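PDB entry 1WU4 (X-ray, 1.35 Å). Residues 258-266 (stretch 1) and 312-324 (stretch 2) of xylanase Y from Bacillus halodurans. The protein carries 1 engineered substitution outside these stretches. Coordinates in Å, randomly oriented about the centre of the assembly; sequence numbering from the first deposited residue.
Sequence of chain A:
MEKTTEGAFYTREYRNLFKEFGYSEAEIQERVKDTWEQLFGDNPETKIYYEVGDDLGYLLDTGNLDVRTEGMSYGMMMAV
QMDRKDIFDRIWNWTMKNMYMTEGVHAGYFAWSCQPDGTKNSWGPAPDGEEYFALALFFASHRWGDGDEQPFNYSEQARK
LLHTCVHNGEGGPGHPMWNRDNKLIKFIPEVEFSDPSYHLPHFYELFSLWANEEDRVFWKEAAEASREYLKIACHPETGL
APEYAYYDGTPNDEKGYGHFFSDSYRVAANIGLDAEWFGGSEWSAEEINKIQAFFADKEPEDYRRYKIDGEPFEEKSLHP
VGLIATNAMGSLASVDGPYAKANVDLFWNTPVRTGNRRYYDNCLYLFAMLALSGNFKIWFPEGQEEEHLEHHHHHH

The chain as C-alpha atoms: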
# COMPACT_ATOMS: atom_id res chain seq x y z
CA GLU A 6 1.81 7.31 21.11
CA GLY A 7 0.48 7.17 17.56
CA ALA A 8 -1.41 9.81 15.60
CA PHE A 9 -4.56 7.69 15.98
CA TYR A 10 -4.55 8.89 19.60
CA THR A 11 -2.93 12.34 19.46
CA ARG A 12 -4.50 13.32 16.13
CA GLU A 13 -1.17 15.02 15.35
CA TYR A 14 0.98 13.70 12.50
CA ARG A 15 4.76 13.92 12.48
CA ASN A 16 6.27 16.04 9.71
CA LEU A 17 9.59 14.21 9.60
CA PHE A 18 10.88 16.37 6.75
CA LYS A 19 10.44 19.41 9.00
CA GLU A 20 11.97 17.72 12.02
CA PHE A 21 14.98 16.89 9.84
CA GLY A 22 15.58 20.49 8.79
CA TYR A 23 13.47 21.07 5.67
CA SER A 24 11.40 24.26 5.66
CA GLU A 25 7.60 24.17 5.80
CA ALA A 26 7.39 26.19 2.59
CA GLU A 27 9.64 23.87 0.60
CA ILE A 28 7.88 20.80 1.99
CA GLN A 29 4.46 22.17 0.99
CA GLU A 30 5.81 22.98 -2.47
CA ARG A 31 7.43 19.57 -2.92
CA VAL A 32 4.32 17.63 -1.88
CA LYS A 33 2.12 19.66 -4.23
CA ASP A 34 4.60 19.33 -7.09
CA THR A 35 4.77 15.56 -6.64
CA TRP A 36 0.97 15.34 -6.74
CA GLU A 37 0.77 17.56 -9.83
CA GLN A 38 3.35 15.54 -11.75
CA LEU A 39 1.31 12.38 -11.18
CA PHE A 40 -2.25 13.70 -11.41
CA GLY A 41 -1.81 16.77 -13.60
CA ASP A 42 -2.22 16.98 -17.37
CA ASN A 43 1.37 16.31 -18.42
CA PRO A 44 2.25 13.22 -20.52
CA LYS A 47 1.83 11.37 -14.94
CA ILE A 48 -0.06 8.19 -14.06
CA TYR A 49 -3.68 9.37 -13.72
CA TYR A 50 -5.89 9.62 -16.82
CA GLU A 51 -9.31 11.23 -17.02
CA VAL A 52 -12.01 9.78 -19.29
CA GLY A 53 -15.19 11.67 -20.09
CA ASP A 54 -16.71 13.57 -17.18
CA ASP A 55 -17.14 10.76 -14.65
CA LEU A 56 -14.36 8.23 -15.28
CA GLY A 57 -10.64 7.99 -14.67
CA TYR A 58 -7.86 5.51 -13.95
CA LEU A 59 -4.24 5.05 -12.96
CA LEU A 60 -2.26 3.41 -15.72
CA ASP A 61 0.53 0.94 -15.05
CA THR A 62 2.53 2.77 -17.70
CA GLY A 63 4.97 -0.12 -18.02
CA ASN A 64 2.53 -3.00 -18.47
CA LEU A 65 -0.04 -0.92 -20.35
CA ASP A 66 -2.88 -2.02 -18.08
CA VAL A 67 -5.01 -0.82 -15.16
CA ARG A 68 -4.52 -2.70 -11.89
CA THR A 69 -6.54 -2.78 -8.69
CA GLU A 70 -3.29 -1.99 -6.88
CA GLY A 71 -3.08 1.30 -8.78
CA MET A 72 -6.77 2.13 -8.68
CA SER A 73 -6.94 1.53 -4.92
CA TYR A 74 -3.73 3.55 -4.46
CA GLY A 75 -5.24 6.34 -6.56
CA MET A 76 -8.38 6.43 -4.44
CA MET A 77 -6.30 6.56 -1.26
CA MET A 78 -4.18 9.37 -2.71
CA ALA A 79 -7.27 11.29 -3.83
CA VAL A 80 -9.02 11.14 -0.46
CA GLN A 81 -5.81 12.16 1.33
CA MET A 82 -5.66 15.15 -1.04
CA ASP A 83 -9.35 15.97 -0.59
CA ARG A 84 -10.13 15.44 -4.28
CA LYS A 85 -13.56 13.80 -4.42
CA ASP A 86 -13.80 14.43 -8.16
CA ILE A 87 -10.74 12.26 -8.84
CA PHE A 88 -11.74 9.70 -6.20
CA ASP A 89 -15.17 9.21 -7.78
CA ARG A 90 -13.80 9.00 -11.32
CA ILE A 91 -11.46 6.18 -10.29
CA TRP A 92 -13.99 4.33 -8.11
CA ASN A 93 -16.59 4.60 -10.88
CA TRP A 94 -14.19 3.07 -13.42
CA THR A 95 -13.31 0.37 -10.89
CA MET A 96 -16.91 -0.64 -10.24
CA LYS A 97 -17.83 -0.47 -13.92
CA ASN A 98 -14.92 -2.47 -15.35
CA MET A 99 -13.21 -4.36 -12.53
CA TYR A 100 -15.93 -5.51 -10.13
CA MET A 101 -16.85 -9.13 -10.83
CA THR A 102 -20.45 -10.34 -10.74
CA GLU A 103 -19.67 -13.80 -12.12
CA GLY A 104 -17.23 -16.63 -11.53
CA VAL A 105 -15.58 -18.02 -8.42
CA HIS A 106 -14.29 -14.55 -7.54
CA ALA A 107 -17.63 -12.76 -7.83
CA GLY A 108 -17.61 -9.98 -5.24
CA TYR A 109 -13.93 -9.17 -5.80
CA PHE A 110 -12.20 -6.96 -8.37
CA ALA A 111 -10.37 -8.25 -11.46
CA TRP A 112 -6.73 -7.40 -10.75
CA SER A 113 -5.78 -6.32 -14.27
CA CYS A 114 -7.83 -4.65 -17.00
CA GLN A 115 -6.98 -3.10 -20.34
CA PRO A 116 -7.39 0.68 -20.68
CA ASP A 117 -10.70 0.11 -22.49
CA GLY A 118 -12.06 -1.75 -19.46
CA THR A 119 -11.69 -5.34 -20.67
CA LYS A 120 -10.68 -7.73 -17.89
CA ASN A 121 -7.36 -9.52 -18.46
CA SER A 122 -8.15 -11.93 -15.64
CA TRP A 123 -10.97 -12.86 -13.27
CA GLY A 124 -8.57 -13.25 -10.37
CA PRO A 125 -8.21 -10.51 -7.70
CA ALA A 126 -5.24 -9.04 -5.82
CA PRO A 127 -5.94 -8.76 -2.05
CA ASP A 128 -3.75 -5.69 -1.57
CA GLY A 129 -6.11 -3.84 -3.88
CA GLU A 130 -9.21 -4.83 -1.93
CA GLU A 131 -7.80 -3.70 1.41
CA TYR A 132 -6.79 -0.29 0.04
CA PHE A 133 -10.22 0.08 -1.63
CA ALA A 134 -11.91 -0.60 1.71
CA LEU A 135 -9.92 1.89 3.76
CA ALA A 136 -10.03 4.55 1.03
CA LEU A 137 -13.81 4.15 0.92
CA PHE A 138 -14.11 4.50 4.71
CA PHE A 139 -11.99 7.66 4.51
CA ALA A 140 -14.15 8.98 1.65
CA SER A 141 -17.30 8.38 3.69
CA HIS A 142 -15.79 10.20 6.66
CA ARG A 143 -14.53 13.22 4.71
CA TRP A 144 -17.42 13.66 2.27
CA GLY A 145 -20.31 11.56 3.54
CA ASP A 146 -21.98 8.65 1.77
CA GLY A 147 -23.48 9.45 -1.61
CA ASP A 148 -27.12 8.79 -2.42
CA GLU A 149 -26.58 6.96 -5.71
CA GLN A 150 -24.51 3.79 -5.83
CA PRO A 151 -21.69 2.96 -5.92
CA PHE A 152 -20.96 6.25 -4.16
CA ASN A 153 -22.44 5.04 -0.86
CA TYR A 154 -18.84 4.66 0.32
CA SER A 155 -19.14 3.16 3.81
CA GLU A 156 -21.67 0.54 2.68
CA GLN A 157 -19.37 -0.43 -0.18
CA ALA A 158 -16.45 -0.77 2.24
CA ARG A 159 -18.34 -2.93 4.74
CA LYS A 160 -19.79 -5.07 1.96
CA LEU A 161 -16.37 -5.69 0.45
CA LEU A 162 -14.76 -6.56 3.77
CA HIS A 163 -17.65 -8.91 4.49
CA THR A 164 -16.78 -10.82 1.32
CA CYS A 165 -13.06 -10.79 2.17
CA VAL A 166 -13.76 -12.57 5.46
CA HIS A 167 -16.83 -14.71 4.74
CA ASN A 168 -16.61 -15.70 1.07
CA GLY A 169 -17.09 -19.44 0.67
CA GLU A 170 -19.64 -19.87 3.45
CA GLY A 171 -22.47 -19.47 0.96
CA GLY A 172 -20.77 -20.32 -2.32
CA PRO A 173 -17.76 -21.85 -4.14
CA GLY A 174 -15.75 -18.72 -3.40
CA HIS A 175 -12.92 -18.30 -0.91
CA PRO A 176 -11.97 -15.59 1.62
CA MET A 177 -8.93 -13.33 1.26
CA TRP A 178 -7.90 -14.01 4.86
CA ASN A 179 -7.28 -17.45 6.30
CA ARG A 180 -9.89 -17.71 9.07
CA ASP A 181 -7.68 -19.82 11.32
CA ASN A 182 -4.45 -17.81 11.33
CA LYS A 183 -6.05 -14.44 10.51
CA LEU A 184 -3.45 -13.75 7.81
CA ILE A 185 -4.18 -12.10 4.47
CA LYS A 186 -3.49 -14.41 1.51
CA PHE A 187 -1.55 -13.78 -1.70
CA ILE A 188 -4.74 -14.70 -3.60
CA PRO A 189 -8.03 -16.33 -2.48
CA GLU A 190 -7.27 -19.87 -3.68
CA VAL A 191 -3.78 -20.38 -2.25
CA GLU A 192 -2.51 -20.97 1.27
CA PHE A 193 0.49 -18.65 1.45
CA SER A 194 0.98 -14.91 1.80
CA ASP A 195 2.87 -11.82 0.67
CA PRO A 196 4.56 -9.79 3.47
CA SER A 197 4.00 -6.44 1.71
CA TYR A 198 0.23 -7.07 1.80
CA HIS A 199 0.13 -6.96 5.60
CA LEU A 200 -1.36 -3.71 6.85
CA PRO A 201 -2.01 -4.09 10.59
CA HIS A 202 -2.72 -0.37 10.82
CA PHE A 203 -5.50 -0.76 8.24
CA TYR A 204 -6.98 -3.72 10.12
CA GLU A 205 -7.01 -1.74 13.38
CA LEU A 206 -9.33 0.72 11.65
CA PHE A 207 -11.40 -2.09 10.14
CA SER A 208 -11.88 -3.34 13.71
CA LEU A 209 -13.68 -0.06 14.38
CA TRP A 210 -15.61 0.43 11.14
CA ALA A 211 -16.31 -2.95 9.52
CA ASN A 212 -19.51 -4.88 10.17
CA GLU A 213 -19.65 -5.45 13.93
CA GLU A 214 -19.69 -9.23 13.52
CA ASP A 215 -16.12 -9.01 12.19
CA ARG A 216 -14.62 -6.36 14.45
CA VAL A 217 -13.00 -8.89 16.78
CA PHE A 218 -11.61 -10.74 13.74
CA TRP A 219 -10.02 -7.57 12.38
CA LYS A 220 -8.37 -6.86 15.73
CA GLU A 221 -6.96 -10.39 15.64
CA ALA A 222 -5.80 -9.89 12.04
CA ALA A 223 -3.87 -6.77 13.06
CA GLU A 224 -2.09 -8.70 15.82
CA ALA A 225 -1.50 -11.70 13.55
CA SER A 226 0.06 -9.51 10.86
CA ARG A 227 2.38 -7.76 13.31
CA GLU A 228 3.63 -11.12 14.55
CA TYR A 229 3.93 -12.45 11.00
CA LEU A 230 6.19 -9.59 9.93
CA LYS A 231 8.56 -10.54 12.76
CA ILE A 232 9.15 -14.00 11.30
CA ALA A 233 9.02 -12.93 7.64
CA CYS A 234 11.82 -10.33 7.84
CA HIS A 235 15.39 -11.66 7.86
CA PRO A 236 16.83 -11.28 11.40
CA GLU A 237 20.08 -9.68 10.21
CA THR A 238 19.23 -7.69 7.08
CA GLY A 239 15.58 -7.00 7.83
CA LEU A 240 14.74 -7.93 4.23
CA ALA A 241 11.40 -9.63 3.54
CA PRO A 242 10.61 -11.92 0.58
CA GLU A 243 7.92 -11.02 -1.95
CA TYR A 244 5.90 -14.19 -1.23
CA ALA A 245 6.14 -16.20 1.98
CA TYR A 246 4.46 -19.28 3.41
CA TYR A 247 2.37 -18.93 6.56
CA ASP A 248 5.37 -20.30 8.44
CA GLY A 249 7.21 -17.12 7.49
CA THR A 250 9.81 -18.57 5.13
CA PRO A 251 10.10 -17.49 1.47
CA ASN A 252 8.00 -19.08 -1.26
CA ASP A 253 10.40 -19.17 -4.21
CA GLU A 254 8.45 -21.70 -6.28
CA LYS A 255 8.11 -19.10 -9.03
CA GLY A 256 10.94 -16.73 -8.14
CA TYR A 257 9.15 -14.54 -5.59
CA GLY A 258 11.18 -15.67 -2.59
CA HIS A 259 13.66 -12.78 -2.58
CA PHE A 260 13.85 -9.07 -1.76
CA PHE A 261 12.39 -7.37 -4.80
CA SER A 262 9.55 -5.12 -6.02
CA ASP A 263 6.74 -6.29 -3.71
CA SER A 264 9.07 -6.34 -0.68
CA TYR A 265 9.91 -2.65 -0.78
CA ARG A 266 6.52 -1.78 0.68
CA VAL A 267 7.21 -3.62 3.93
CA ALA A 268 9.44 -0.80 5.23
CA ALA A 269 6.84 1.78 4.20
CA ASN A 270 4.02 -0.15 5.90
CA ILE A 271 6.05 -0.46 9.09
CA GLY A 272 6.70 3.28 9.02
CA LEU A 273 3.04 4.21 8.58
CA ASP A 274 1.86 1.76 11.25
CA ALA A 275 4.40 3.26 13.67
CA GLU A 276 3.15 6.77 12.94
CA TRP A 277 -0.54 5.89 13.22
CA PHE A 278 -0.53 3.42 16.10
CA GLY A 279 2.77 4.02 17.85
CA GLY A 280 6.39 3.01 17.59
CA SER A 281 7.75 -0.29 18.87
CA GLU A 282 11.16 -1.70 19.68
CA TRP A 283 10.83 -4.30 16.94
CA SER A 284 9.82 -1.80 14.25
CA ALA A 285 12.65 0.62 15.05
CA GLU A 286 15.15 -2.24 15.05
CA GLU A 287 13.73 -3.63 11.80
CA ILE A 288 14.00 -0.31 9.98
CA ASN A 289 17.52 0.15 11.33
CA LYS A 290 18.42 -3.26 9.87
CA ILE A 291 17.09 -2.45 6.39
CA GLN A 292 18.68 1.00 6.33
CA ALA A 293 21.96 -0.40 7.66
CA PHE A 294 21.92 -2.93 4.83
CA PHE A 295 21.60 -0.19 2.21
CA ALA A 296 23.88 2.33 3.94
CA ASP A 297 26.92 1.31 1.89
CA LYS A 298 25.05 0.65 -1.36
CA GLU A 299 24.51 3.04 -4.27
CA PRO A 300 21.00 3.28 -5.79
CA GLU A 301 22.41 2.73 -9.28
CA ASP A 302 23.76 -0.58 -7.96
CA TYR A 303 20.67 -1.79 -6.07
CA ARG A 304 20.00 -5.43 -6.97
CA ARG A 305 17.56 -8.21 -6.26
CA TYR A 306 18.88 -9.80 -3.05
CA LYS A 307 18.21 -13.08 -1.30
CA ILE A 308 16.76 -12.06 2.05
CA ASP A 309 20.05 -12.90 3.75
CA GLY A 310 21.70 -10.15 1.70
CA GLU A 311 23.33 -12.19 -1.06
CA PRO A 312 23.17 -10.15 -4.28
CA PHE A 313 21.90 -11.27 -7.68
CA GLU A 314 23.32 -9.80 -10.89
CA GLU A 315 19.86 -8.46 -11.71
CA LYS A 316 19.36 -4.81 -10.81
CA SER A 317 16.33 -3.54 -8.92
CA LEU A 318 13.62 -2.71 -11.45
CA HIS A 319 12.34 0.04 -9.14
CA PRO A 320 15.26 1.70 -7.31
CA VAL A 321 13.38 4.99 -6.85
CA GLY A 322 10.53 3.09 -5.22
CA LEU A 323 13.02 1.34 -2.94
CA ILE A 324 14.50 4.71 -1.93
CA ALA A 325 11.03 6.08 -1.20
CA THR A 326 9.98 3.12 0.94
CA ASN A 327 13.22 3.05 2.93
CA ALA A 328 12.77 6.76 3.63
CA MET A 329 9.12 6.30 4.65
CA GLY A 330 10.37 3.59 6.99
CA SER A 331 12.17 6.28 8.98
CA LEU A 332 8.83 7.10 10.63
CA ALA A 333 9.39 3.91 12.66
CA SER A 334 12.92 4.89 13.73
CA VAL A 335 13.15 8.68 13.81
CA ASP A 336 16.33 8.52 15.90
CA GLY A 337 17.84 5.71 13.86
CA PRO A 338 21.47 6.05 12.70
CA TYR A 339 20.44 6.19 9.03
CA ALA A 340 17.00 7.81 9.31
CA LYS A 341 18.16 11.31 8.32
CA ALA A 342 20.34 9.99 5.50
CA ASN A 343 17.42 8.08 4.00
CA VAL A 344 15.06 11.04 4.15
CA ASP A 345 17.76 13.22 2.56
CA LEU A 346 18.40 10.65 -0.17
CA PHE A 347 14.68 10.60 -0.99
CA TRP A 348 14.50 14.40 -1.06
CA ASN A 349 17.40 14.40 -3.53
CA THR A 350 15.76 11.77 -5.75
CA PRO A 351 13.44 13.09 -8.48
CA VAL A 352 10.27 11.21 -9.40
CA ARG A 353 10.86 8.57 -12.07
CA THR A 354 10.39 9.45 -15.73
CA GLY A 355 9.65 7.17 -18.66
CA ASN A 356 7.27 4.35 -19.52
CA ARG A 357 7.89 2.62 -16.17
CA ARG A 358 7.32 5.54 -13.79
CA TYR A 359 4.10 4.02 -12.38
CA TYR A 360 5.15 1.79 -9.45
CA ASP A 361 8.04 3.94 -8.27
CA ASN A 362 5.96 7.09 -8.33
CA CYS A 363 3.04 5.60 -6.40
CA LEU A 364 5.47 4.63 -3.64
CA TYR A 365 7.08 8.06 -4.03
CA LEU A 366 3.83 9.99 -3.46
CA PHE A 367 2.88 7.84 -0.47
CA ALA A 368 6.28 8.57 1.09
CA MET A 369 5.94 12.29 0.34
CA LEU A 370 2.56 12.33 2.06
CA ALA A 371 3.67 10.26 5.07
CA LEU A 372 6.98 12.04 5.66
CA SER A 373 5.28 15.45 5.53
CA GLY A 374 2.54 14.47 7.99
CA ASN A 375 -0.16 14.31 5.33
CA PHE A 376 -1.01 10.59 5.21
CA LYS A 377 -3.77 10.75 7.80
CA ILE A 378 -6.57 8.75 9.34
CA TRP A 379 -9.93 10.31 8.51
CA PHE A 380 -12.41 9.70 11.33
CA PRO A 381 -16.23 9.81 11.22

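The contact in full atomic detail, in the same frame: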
# COMPACT_ATOMS: atom_id res chain seq x y z
N GLY A 258 10.67 -15.50 -3.94
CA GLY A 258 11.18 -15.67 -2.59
C GLY A 258 12.33 -14.77 -2.18
O GLY A 258 13.00 -15.05 -1.19
N HIS A 259 12.55 -13.67 -2.90
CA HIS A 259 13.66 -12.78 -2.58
C HIS A 259 13.20 -11.35 -2.31
O HIS A 259 12.01 -11.05 -2.34
CB HIS A 259 14.67 -12.82 -3.72
CG HIS A 259 15.02 -14.21 -4.16
ND1 HIS A 259 15.64 -15.11 -3.32
CD2 HIS A 259 14.78 -14.87 -5.31
CE1 HIS A 259 15.77 -16.27 -3.94
NE2 HIS A 259 15.25 -16.15 -5.15
N PHE A 260 14.16 -10.47 -2.02
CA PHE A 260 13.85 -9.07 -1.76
C PHE A 260 13.80 -8.35 -3.10
O PHE A 260 14.83 -8.10 -3.73
CB PHE A 260 14.92 -8.42 -0.88
CG PHE A 260 14.57 -7.03 -0.44
CD1 PHE A 260 13.58 -6.81 0.51
CD2 PHE A 260 15.22 -5.93 -0.99
CE1 PHE A 260 13.24 -5.52 0.90
CE2 PHE A 260 14.89 -4.63 -0.60
CZ PHE A 260 13.89 -4.43 0.35
N PHE A 261 12.58 -8.05 -3.54
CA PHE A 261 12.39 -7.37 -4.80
C PHE A 261 11.18 -6.44 -4.74
O PHE A 261 10.71 -6.09 -3.66
CB PHE A 261 12.25 -8.40 -5.94
CG PHE A 261 12.78 -7.92 -7.27
CD1 PHE A 261 11.99 -8.01 -8.41
CD2 PHE A 261 14.06 -7.39 -7.38
CE1 PHE A 261 12.48 -7.59 -9.65
CE2 PHE A 261 14.56 -6.97 -8.61
CZ PHE A 261 13.77 -7.06 -9.75
N SER A 262 10.67 -6.06 -5.90
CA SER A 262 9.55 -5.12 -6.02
C SER A 262 8.46 -5.11 -4.95
O SER A 262 8.20 -4.07 -4.36
CB SER A 262 8.93 -5.27 -7.41
OG SER A 262 9.95 -5.16 -8.40
N ASP A 263 7.80 -6.24 -4.72
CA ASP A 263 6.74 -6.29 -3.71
C ASP A 263 7.26 -5.91 -2.32
O ASP A 263 6.65 -5.12 -1.60
CB ASP A 263 6.14 -7.70 -3.61
CG ASP A 263 5.07 -7.97 -4.65
OD1 ASP A 263 5.15 -7.42 -5.76
OD2 ASP A 263 4.15 -8.75 -4.34
N SER A 264 8.41 -6.50 -1.97
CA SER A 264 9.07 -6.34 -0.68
C SER A 264 9.32 -4.92 -0.20
O SER A 264 9.30 -4.66 1.00
CB SER A 264 10.42 -7.06 -0.69
OG SER A 264 10.33 -8.37 -1.21
N TYR A 265 9.60 -4.02 -1.14
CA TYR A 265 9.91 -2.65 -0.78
C TYR A 265 8.87 -2.00 0.11
O TYR A 265 9.19 -1.19 0.98
CB TYR A 265 10.11 -1.81 -2.05
CG TYR A 265 11.15 -2.35 -3.01
CD1 TYR A 265 12.08 -3.31 -2.61
CD2 TYR A 265 11.21 -1.88 -4.32
CE1 TYR A 265 13.04 -3.79 -3.50
CE2 TYR A 265 12.17 -2.35 -5.21
CZ TYR A 265 13.08 -3.30 -4.80
OH TYR A 265 14.02 -3.77 -5.68
N ARG A 266 7.61 -2.37 -0.09
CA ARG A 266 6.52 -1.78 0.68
C ARG A 266 6.50 -2.14 2.15
O ARG A 266 5.87 -1.45 2.95
CB ARG A 266 5.19 -2.13 0.02
CG ARG A 266 5.09 -1.55 -1.38
CD ARG A 266 3.89 -2.06 -2.14
NE ARG A 266 3.94 -3.50 -2.34
CZ ARG A 266 3.18 -4.16 -3.21
NH1 ARG A 266 2.32 -3.50 -3.97
NH2 ARG A 266 3.29 -5.48 -3.32
N PRO A 312 23.63 -10.83 -3.07
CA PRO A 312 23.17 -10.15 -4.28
C PRO A 312 23.08 -10.98 -5.55
O PRO A 312 23.87 -11.90 -5.77
CB PRO A 312 24.18 -9.01 -4.42
CG PRO A 312 25.46 -9.69 -4.01
CD PRO A 312 25.03 -10.48 -2.77
N PHE A 313 22.10 -10.64 -6.38
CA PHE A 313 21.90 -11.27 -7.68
C PHE A 313 22.53 -10.28 -8.66
O PHE A 313 22.78 -9.13 -8.30
CB PHE A 313 20.41 -11.39 -8.02
CG PHE A 313 19.72 -12.54 -7.36
CD1 PHE A 313 19.54 -13.74 -8.04
CD2 PHE A 313 19.22 -12.42 -6.07
CE1 PHE A 313 18.86 -14.81 -7.45
CE2 PHE A 313 18.54 -13.48 -5.46
CZ PHE A 313 18.36 -14.68 -6.16
N GLU A 314 22.77 -10.71 -9.89
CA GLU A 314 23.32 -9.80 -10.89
C GLU A 314 22.23 -8.81 -11.28
O GLU A 314 22.50 -7.65 -11.54
CB GLU A 314 23.78 -10.57 -12.13
CG GLU A 314 25.04 -11.39 -11.94
CD GLU A 314 25.51 -12.01 -13.24
OE1 GLU A 314 25.76 -11.25 -14.20
OE2 GLU A 314 25.65 -13.25 -13.30
N GLU A 315 20.99 -9.29 -11.32
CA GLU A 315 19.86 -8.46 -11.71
C GLU A 315 19.70 -7.21 -10.84
O GLU A 315 19.72 -7.28 -9.61
CB GLU A 315 18.55 -9.27 -11.67
CG GLU A 315 17.32 -8.41 -11.95
CD GLU A 315 16.03 -9.21 -12.06
OE1 GLU A 315 15.91 -10.26 -11.39
OE2 GLU A 315 15.13 -8.78 -12.80
N LYS A 316 19.55 -6.07 -11.50
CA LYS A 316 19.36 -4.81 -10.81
C LYS A 316 17.90 -4.66 -10.39
O LYS A 316 17.01 -5.27 -10.97
CB LYS A 316 19.72 -3.63 -11.73
CG LYS A 316 21.18 -3.54 -12.13
CD LYS A 316 22.05 -3.11 -10.96
CE LYS A 316 23.46 -2.78 -11.43
NZ LYS A 316 23.46 -1.65 -12.40
N SER A 317 17.68 -3.84 -9.38
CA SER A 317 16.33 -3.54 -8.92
C SER A 317 15.63 -2.91 -10.12
O SER A 317 16.22 -2.11 -10.84
CB SER A 317 16.39 -2.54 -7.77
OG SER A 317 15.11 -1.99 -7.51
N LEU A 318 14.37 -3.28 -10.34
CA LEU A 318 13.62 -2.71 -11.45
C LEU A 318 12.96 -1.41 -11.01
O LEU A 318 12.46 -0.65 -11.84
CB LEU A 318 12.56 -3.69 -11.94
CG LEU A 318 13.06 -4.87 -12.78
CD1 LEU A 318 11.93 -5.86 -13.01
CD2 LEU A 318 13.60 -4.35 -14.11
N HIS A 319 12.97 -1.15 -9.70
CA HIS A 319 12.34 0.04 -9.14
C HIS A 319 13.17 0.66 -8.02
O HIS A 319 12.71 0.75 -6.88
CB HIS A 319 10.94 -0.33 -8.63
CG HIS A 319 10.05 -0.90 -9.67
ND1 HIS A 319 9.46 -0.13 -10.66
CD2 HIS A 319 9.66 -2.18 -9.92
CE1 HIS A 319 8.76 -0.91 -11.46
NE2 HIS A 319 8.86 -2.16 -11.03
N PRO A 320 14.40 1.10 -8.33
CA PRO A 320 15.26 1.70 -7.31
C PRO A 320 14.70 2.96 -6.65
O PRO A 320 14.93 3.20 -5.47
CB PRO A 320 16.57 1.94 -8.06
CG PRO A 320 16.13 2.09 -9.49
CD PRO A 320 15.09 1.02 -9.63
N VAL A 321 13.97 3.78 -7.41
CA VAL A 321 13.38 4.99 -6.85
C VAL A 321 12.32 4.59 -5.83
O VAL A 321 12.21 5.20 -4.76
CB VAL A 321 12.77 5.88 -7.97
CG1 VAL A 321 11.98 7.03 -7.35
CG2 VAL A 321 13.88 6.44 -8.85
N GLY A 322 11.54 3.56 -6.15
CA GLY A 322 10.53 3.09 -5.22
C GLY A 322 11.19 2.57 -3.95
O GLY A 322 10.69 2.79 -2.85
N LEU A 323 12.31 1.86 -4.10
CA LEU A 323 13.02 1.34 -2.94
C LEU A 323 13.48 2.50 -2.06
O LEU A 323 13.32 2.46 -0.84
CB LEU A 323 14.22 0.48 -3.40
CG LEU A 323 15.13 -0.10 -2.32
CD1 LEU A 323 14.31 -0.79 -1.23
CD2 LEU A 323 16.11 -1.08 -2.95
N ILE A 324 14.05 3.54 -2.67
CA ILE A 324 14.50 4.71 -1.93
C ILE A 324 13.34 5.33 -1.16
O ILE A 324 13.45 5.64 0.03
CB ILE A 324 15.09 5.78 -2.88
CG1 ILE A 324 16.42 5.29 -3.46
CG2 ILE A 324 15.27 7.11 -2.15
CD1 ILE A 324 17.01 6.22 -4.51
O HOH W 1 12.59 -4.00 -8.21

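Stretch 1 runs as loop and turn from Gly258 until a weakly bonded helix begins around Tyr265, while stretch 2 starts as a strand at Pro312 and Phe313, turns a corner at Glu314 and Glu315, and enters a helix at Pro320 with His319 in the N-cap position. The backbones converge along their length: CA atoms are 9.8 Å apart at His259 and Phe313, 6.9 Å at Phe261 and Ser317, and 5.5 Å at Tyr265 and Leu323. No backbone hydrogen bond crosses; side chains and one water make the polar links, and the two stretches bury 496 Å² between them, both sides summed.

Tyr265 is the centrepiece, with the largest covered area. Its CA-to-CB bond points toward stretch 2, and in the m rotamer the ring reaches the turn before the helix. Ser317 OG donates a hydrogen bond to Tyr265 OH at 2.8 Å. The same serine oxygen accepts from its own stretch, His319 N to Ser317 OG at 3.2 Å, so a small hydroxyl both braces the turn and ties it to the tyrosine. The ring itself is used as an apolar surface: Leu323 CB lies 4.0 Å from the Tyr265 ring centroid, nearly along the ring normal, and Leu323 CD1 comes within 3.6 Å of Tyr265 CD1. That methyl also meets the edge of a second ring, at 3.9 Å from Phe260 CE2, so one buried leucine serves two aromatics. Tyrosine suits this place because it combines a broad packing face with a polar tip.

Water 1 completes the polar cluster. It donates to Tyr265 OH at 2.9 Å, accepts from Leu318 N at 2.9 Å, and is hydrogen-bonded to Ser262 OG at 2.9 Å, thereby satisfying a backbone amide in the turn and linking it to two side chains of stretch 1. Ser262 OG also sits at the edge of the His319 ring, 3.4 Å from His319 CD2.

Phe261 fills the middle. Its CA-to-CB bond points sideways, yet the ring end comes nearer to stretch 2, with Phe261 CZ 3.8 Å from Leu318 CG and Phe261 CE2 3.8 Å from Lys316 O. The ring's size and flatness let it touch the Lys316 carbonyl and the Leu318 side chain at once.

At the far end, Phe313 and His259 point toward each other and make an edge-to-face pair, centroids 4.8 Å apart, with Phe313 CZ 3.6 Å from His259 NE2. Two aromatic rings bridge the CA separation between His259 and Phe313, the widest of the paired positions.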